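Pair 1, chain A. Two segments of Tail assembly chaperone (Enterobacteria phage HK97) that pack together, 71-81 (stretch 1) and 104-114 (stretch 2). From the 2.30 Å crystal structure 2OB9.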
# COMPACT_ATOMS: atom_id res chain seq x y z
N ALA A 71 23.61 -0.36 -12.04
CA ALA A 71 23.50 -1.53 -11.18
C ALA A 71 24.25 -2.71 -11.77
O ALA A 71 24.94 -3.43 -11.03
CB ALA A 71 22.05 -1.89 -10.97
N ASP A 72 24.13 -2.91 -13.10
CA ASP A 72 24.83 -4.01 -13.76
C ASP A 72 26.34 -3.81 -13.58
O ASP A 72 27.07 -4.74 -13.23
CB ASP A 72 24.47 -4.14 -15.24
CG ASP A 72 23.10 -4.77 -15.47
OD1 ASP A 72 22.42 -5.11 -14.49
OD2 ASP A 72 22.68 -4.90 -16.65
N VAL A 73 26.85 -2.60 -13.81
CA VAL A 73 28.31 -2.47 -13.68
C VAL A 73 28.85 -2.79 -12.28
O VAL A 73 29.93 -3.31 -12.17
CB VAL A 73 28.97 -1.19 -14.37
CG1 VAL A 73 28.08 -0.53 -15.40
CG2 VAL A 73 29.59 -0.24 -13.36
N VAL A 74 28.05 -2.53 -11.23
CA VAL A 74 28.35 -2.79 -9.81
C VAL A 74 28.45 -4.26 -9.51
O VAL A 74 29.36 -4.69 -8.78
CB VAL A 74 27.27 -2.13 -8.88
CG1 VAL A 74 27.07 -2.90 -7.52
CG2 VAL A 74 27.60 -0.69 -8.65
N LEU A 75 27.51 -5.03 -10.04
CA LEU A 75 27.62 -6.46 -9.96
C LEU A 75 28.83 -6.92 -10.75
O LEU A 75 29.54 -7.84 -10.33
CB LEU A 75 26.33 -7.16 -10.45
CG LEU A 75 25.20 -7.47 -9.50
CD1 LEU A 75 24.12 -8.33 -10.17
CD2 LEU A 75 25.75 -8.14 -8.25
N PHE A 76 29.06 -6.34 -11.93
CA PHE A 76 30.18 -6.79 -12.80
C PHE A 76 31.55 -6.70 -12.14
O PHE A 76 32.39 -7.63 -12.22
CB PHE A 76 30.20 -6.02 -14.13
CG PHE A 76 31.42 -6.33 -14.98
CD1 PHE A 76 31.50 -7.53 -15.70
CD2 PHE A 76 32.49 -5.44 -15.05
CE1 PHE A 76 32.63 -7.82 -16.49
CE2 PHE A 76 33.63 -5.74 -15.84
CZ PHE A 76 33.67 -6.92 -16.57
N ILE A 77 31.79 -5.55 -11.55
CA ILE A 77 33.01 -5.27 -10.87
C ILE A 77 33.25 -6.29 -9.76
O ILE A 77 34.37 -6.62 -9.46
CB ILE A 77 32.94 -3.86 -10.36
CG1 ILE A 77 33.28 -2.88 -11.48
CG2 ILE A 77 33.78 -3.66 -9.12
CD1 ILE A 77 32.70 -1.49 -11.21
N ASP A 78 32.17 -6.80 -9.19
CA ASP A 78 32.27 -7.70 -8.10
C ASP A 78 32.46 -9.14 -8.55
O ASP A 78 33.13 -9.93 -7.88
CB ASP A 78 31.00 -7.59 -7.26
CG ASP A 78 31.13 -8.33 -5.93
OD1 ASP A 78 31.96 -7.91 -5.08
OD2 ASP A 78 30.40 -9.34 -5.79
N VAL A 79 31.89 -9.51 -9.68
CA VAL A 79 32.03 -10.89 -10.13
C VAL A 79 33.34 -11.22 -10.82
O VAL A 79 33.71 -12.38 -10.86
CB VAL A 79 30.82 -11.36 -10.99
CG1 VAL A 79 29.52 -11.11 -10.25
CG2 VAL A 79 30.82 -10.72 -12.39
N LEU A 80 34.03 -10.22 -11.36
CA LEU A 80 35.15 -10.46 -12.28
C LEU A 80 36.49 -10.49 -11.59
O LEU A 80 36.90 -9.50 -10.98
CB LEU A 80 35.21 -9.38 -13.41
CG LEU A 80 36.27 -9.63 -14.50
CD1 LEU A 80 35.83 -10.79 -15.40
CD2 LEU A 80 36.57 -8.36 -15.34
N CYS A 81 37.17 -11.62 -11.72
CA CYS A 81 38.42 -11.89 -11.02
C CYS A 81 39.48 -12.36 -12.01
O CYS A 81 39.15 -12.87 -13.08
CB CYS A 81 38.20 -12.94 -9.91
SG CYS A 81 37.12 -12.44 -8.54
N VAL A 104 30.66 -7.57 -24.11
CA VAL A 104 31.47 -8.60 -23.46
C VAL A 104 31.27 -8.61 -21.93
O VAL A 104 30.98 -9.65 -21.35
CB VAL A 104 32.98 -8.50 -23.86
CG1 VAL A 104 33.84 -9.55 -23.12
CG2 VAL A 104 33.13 -8.64 -25.36
N HIS A 105 31.42 -7.44 -21.31
CA HIS A 105 31.22 -7.29 -19.87
C HIS A 105 29.85 -7.80 -19.46
O HIS A 105 29.70 -8.49 -18.47
CB HIS A 105 31.37 -5.82 -19.46
CG HIS A 105 32.60 -5.17 -20.00
ND1 HIS A 105 32.75 -4.83 -21.32
CD2 HIS A 105 33.77 -4.84 -19.39
CE1 HIS A 105 33.93 -4.29 -21.51
NE2 HIS A 105 34.58 -4.31 -20.36
N SER A 106 28.85 -7.45 -20.23
CA SER A 106 27.50 -7.79 -19.87
C SER A 106 27.22 -9.28 -20.05
O SER A 106 26.46 -9.85 -19.30
CB SER A 106 26.52 -6.88 -20.62
OG SER A 106 26.08 -7.49 -21.83
N ARG A 107 27.88 -9.91 -21.02
CA ARG A 107 27.82 -11.37 -21.24
C ARG A 107 28.61 -12.12 -20.15
O ARG A 107 28.26 -13.22 -19.77
CB ARG A 107 28.40 -11.71 -22.60
CG ARG A 107 28.33 -13.19 -22.96
CD ARG A 107 29.11 -13.60 -24.27
NE ARG A 107 30.59 -13.39 -24.22
CZ ARG A 107 31.43 -14.16 -23.52
NH1 ARG A 107 30.97 -15.18 -22.78
NH2 ARG A 107 32.75 -13.92 -23.57
N LEU A 108 29.67 -11.50 -19.64
CA LEU A 108 30.42 -12.07 -18.51
C LEU A 108 29.63 -11.93 -17.21
O LEU A 108 29.61 -12.87 -16.42
CB LEU A 108 31.85 -11.45 -18.39
CG LEU A 108 32.87 -11.89 -19.45
CD1 LEU A 108 34.15 -11.09 -19.33
CD2 LEU A 108 33.20 -13.40 -19.38
N LEU A 109 28.95 -10.80 -16.99
CA LEU A 109 28.04 -10.70 -15.87
C LEU A 109 26.99 -11.82 -15.85
O LEU A 109 26.80 -12.46 -14.80
CB LEU A 109 27.36 -9.33 -15.81
CG LEU A 109 26.33 -9.02 -14.70
CD1 LEU A 109 26.88 -9.35 -13.30
CD2 LEU A 109 25.94 -7.53 -14.74
N LYS A 110 26.32 -12.06 -16.99
CA LYS A 110 25.30 -13.11 -17.09
C LYS A 110 25.83 -14.49 -16.75
O LYS A 110 25.23 -15.21 -15.98
CB LYS A 110 24.63 -13.13 -18.47
CG LYS A 110 23.49 -12.13 -18.55
CD LYS A 110 23.08 -11.88 -19.97
CE LYS A 110 22.08 -10.72 -20.04
NZ LYS A 110 20.67 -11.16 -19.77
N GLN A 111 26.94 -14.86 -17.36
CA GLN A 111 27.64 -16.09 -17.08
C GLN A 111 27.89 -16.20 -15.56
O GLN A 111 27.58 -17.24 -14.98
CB GLN A 111 28.94 -16.12 -17.88
CG GLN A 111 29.27 -17.43 -18.55
CD GLN A 111 30.55 -17.39 -19.39
OE1 GLN A 111 31.20 -18.42 -19.60
NE2 GLN A 111 30.90 -16.21 -19.88
N ALA A 112 28.37 -15.12 -14.91
CA ALA A 112 28.58 -15.14 -13.44
C ALA A 112 27.29 -15.37 -12.62
O ALA A 112 27.29 -16.15 -11.65
CB ALA A 112 29.29 -13.88 -12.96
N LEU A 113 26.21 -14.69 -13.01
CA LEU A 113 24.90 -14.85 -12.37
C LEU A 113 24.31 -16.25 -12.61
O LEU A 113 23.54 -16.68 -11.80
CB LEU A 113 23.89 -13.73 -12.77
CG LEU A 113 24.36 -12.28 -12.51
CD1 LEU A 113 23.32 -11.24 -12.91
CD2 LEU A 113 24.80 -12.10 -11.08
N ASP A 114 24.69 -16.93 -13.69
CA ASP A 114 24.36 -18.36 -13.91
C ASP A 114 24.79 -19.31 -12.79
O ASP A 114 24.26 -20.41 -12.67
CB ASP A 114 24.98 -18.88 -15.21
CG ASP A 114 24.15 -18.58 -16.46
OD1 ASP A 114 22.93 -18.27 -16.34
OD2 ASP A 114 24.74 -18.67 -17.57

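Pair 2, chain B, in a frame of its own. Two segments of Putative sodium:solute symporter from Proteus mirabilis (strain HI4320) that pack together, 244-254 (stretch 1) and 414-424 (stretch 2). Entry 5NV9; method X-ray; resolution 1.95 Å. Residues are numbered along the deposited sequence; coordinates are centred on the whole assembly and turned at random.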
# COMPACT_ATOMS: atom_id res chain seq x y z
N LEU B 244 8.24 11.85 2.31
CA LEU B 244 7.74 12.74 1.29
C LEU B 244 7.79 12.05 -0.07
O LEU B 244 6.80 11.98 -0.76
CB LEU B 244 8.51 14.02 1.27
CG LEU B 244 8.10 15.02 0.19
CD1 LEU B 244 6.67 15.40 0.42
CD2 LEU B 244 9.04 16.21 0.34
N PHE B 245 8.95 11.51 -0.44
CA PHE B 245 9.06 10.88 -1.73
C PHE B 245 8.27 9.58 -1.84
O PHE B 245 7.74 9.29 -2.91
CB PHE B 245 10.53 10.78 -2.19
CG PHE B 245 11.07 12.09 -2.65
CD1 PHE B 245 11.36 13.07 -1.74
CD2 PHE B 245 11.19 12.37 -4.01
CE1 PHE B 245 11.79 14.34 -2.14
CE2 PHE B 245 11.63 13.61 -4.43
CZ PHE B 245 11.94 14.60 -3.49
N ALA B 246 8.16 8.80 -0.76
CA ALA B 246 7.41 7.56 -0.82
C ALA B 246 5.94 7.86 -1.00
O ALA B 246 5.23 7.08 -1.67
CB ALA B 246 7.62 6.71 0.44
N ASN B 247 5.50 8.96 -0.39
CA ASN B 247 4.11 9.38 -0.43
C ASN B 247 3.80 9.94 -1.81
O ASN B 247 2.73 9.65 -2.36
CB ASN B 247 3.76 10.43 0.67
CG ASN B 247 3.73 9.82 2.09
OD1 ASN B 247 3.46 8.65 2.25
ND2 ASN B 247 4.09 10.60 3.09
N ILE B 248 4.72 10.72 -2.41
CA ILE B 248 4.50 11.17 -3.76
C ILE B 248 4.39 9.93 -4.67
O ILE B 248 3.52 9.84 -5.56
CB ILE B 248 5.57 12.14 -4.25
CG1 ILE B 248 5.48 13.44 -3.43
CG2 ILE B 248 5.34 12.53 -5.68
CD1 ILE B 248 6.82 14.17 -3.35
N GLN B 249 5.26 8.97 -4.47
CA GLN B 249 5.14 7.72 -5.27
C GLN B 249 3.74 7.14 -5.13
O GLN B 249 3.07 6.80 -6.11
CB GLN B 249 6.16 6.69 -4.82
CG GLN B 249 5.98 5.38 -5.56
CD GLN B 249 7.09 4.39 -5.29
OE1 GLN B 249 8.26 4.75 -5.13
NE2 GLN B 249 6.74 3.13 -5.31
N GLN B 250 3.33 6.99 -3.90
CA GLN B 250 2.04 6.27 -3.57
C GLN B 250 0.82 6.93 -4.20
O GLN B 250 -0.02 6.26 -4.76
CB GLN B 250 1.86 6.15 -2.06
CG GLN B 250 0.62 5.40 -1.56
CD GLN B 250 0.63 3.93 -1.93
OE1 GLN B 250 1.03 3.06 -1.13
NE2 GLN B 250 0.22 3.63 -3.17
N PHE B 251 0.78 8.26 -4.15
CA PHE B 251 -0.37 9.03 -4.58
C PHE B 251 -0.37 9.60 -5.97
O PHE B 251 -1.44 10.06 -6.40
CB PHE B 251 -0.70 10.09 -3.49
CG PHE B 251 -1.13 9.46 -2.20
CD1 PHE B 251 -2.46 9.11 -1.99
CD2 PHE B 251 -0.19 9.15 -1.21
CE1 PHE B 251 -2.85 8.49 -0.82
CE2 PHE B 251 -0.58 8.51 -0.02
CZ PHE B 251 -1.92 8.19 0.16
N THR B 252 0.76 9.56 -6.69
CA THR B 252 0.85 10.06 -8.09
C THR B 252 1.28 9.01 -9.14
O THR B 252 0.95 9.12 -10.31
CB THR B 252 1.83 11.24 -8.20
OG1 THR B 252 3.18 10.87 -7.88
CG2 THR B 252 1.41 12.38 -7.29
N ALA B 253 2.05 8.02 -8.73
CA ALA B 253 2.74 7.16 -9.68
C ALA B 253 2.38 5.71 -9.51
O ALA B 253 2.91 4.91 -10.23
CB ALA B 253 4.26 7.35 -9.56
N SER B 254 1.45 5.38 -8.60
CA SER B 254 1.16 4.01 -8.24
C SER B 254 -0.29 3.70 -8.62
O SER B 254 -1.21 4.35 -8.12
CB SER B 254 1.40 3.81 -6.75
OG SER B 254 1.39 2.45 -6.43
N MSE B 414 12.99 0.62 -8.41
CA MSE B 414 12.38 1.26 -9.61
C MSE B 414 11.24 2.22 -9.29
O MSE B 414 10.88 3.03 -10.16
CB MSE B 414 11.93 0.32 -10.71
CG MSE B 414 12.96 -0.76 -11.06
SE MSE B 414 14.47 0.08 -11.97
CE MSE B 414 15.84 -0.09 -10.54
N GLY B 415 10.74 2.22 -8.05
CA GLY B 415 9.74 3.17 -7.62
C GLY B 415 10.15 4.63 -7.69
O GLY B 415 9.34 5.51 -8.07
N GLY B 416 11.40 4.90 -7.34
CA GLY B 416 11.96 6.22 -7.48
C GLY B 416 11.90 6.72 -8.92
O GLY B 416 11.29 7.76 -9.20
N PRO B 417 12.52 5.99 -9.85
CA PRO B 417 12.50 6.45 -11.27
C PRO B 417 11.06 6.57 -11.81
O PRO B 417 10.75 7.50 -12.54
CB PRO B 417 13.32 5.37 -12.00
CG PRO B 417 14.17 4.72 -10.95
CD PRO B 417 13.37 4.81 -9.67
N MSE B 418 10.15 5.65 -11.44
CA MSE B 418 8.78 5.76 -11.94
C MSE B 418 8.15 7.08 -11.51
O MSE B 418 7.46 7.80 -12.29
CB MSE B 418 8.09 4.49 -11.46
CG MSE B 418 6.59 4.41 -11.70
SE MSE B 418 5.87 2.81 -10.77
CE MSE B 418 7.61 1.93 -10.54
N THR B 419 8.40 7.45 -10.26
CA THR B 419 7.80 8.63 -9.66
C THR B 419 8.43 9.91 -10.23
O THR B 419 7.74 10.94 -10.42
CB THR B 419 8.01 8.64 -8.14
OG1 THR B 419 7.37 7.50 -7.53
CG2 THR B 419 7.51 9.91 -7.53
N GLY B 420 9.74 9.87 -10.48
CA GLY B 420 10.41 11.02 -11.11
C GLY B 420 9.85 11.37 -12.49
O GLY B 420 9.77 12.54 -12.88
N LEU B 421 9.54 10.33 -13.27
CA LEU B 421 8.95 10.50 -14.56
C LEU B 421 7.68 11.32 -14.51
O LEU B 421 7.52 12.15 -15.38
CB LEU B 421 8.68 9.17 -15.25
CG LEU B 421 9.91 8.40 -15.78
CD1 LEU B 421 9.57 6.94 -16.10
CD2 LEU B 421 10.46 9.06 -17.03
N PHE B 422 6.79 11.06 -13.53
CA PHE B 422 5.60 11.85 -13.35
C PHE B 422 5.89 13.28 -12.94
O PHE B 422 5.23 14.21 -13.42
CB PHE B 422 4.54 11.18 -12.35
CG PHE B 422 3.82 9.97 -12.93
CD1 PHE B 422 4.38 8.74 -12.88
CD2 PHE B 422 2.61 10.11 -13.57
CE1 PHE B 422 3.74 7.63 -13.44
CE2 PHE B 422 1.95 9.03 -14.11
CZ PHE B 422 2.53 7.79 -14.05
N MSE B 423 6.82 13.47 -12.02
CA MSE B 423 7.19 14.83 -11.57
C MSE B 423 7.74 15.63 -12.70
O MSE B 423 7.38 16.79 -12.92
CB MSE B 423 8.25 14.77 -10.46
CG MSE B 423 7.75 14.11 -9.20
SE MSE B 423 9.10 14.11 -7.76
CE MSE B 423 9.13 16.05 -7.67
N LEU B 424 8.57 14.98 -13.49
CA LEU B 424 9.22 15.61 -14.69
C LEU B 424 8.18 16.01 -15.74
O LEU B 424 8.14 17.14 -16.19
CB LEU B 424 10.23 14.64 -15.28
CG LEU B 424 10.99 15.15 -16.52
CD1 LEU B 424 11.96 16.20 -16.08
CD2 LEU B 424 11.69 14.04 -17.26
O HOH W 1 5.05 12.21 -9.44

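Pair 1 and pair 2 each cross two helices at nearly the same angle and spacing: 68° between N-to-C directions with axes 9.5 Å apart at closest approach in pair 1, 69° and 9.4 Å in pair 2. Superposing N, CA and C of 14 central residues gives an RMSD of 0.4 Å, and the buried areas, 450 and 454 Å², are almost equal. The tightest backbone approach also falls at matched positions: CA of Phe A76 lies 5.4 Å from CA of Leu A109, and CA of Gln B249 lies 5.2 Å from CA of Thr B419.

At this crossing point an apolar side chain is replaced by a hydroxyl-bearing one. Leu A109 is a knob seated among Asp A72, Leu A75, Phe A76 and Val A79; its CD1 is 3.6 Å from Leu A75 CB and its CD2 3.4 Å from Asp A72 O. Its match, Thr B419, is shorter and points toward the other helix, placing OG1 3.1 Å from Gln B249 CB and CG2 3.9 Å from CG2 of Ile B248, the match of Leu A75. Thr B419 OG1 donates to Gly B415 O (2.9 Å).

Phe A76 matches Gln B249, and His A105 matches Gly B415. In pair 1 two rings meet, the edge of His A105 toward the face of Phe A76, with centroids 5.2 Å apart and planes at 66°; His A105 CB also sits over that face, 4.0 Å from the centroid. In pair 2 the extended Gln B249 (chi1 and chi2 both t) brings its amide end up to the backbone of Gly B415, where an ideal CB would run into that amide.

Leu A108 matches Met B418, a selenomethionine; both point toward the other helix. Leu A108 CB lies 4.2 Å from Phe A76 CE1, whereas Met B418 SE lies 3.7 Å from Ala B253 O.

Val A79 and Ala A112 touch directly, CB to CB at 3.5 Å. The matched residues are Thr B252 and Phe B422. The larger ring of Phe B422 takes Thr B252 O over one face and packs against Ala B253, whose CB is 3.6 Å from Phe B422 CD1. Thr B252 OG1 donates to Ile B248 O (2.6 Å) and accepts from a water (2.8 Å) that also donates to Thr B419 O (3.1 Å), so a solvent bridge joins the helices.

Toward the C-terminal end of stretch 2, Leu A113 and Met B423, a selenomethionine, nearly coincide, yet Leu A113 CD2 meets Leu A75 CD1 at 3.9 Å, whereas Met B423 SE lies 4.2 Å from CE2 of Phe B245, the match of Asp A72. Neither pair has a clear direct hydrogen bond between its stretches.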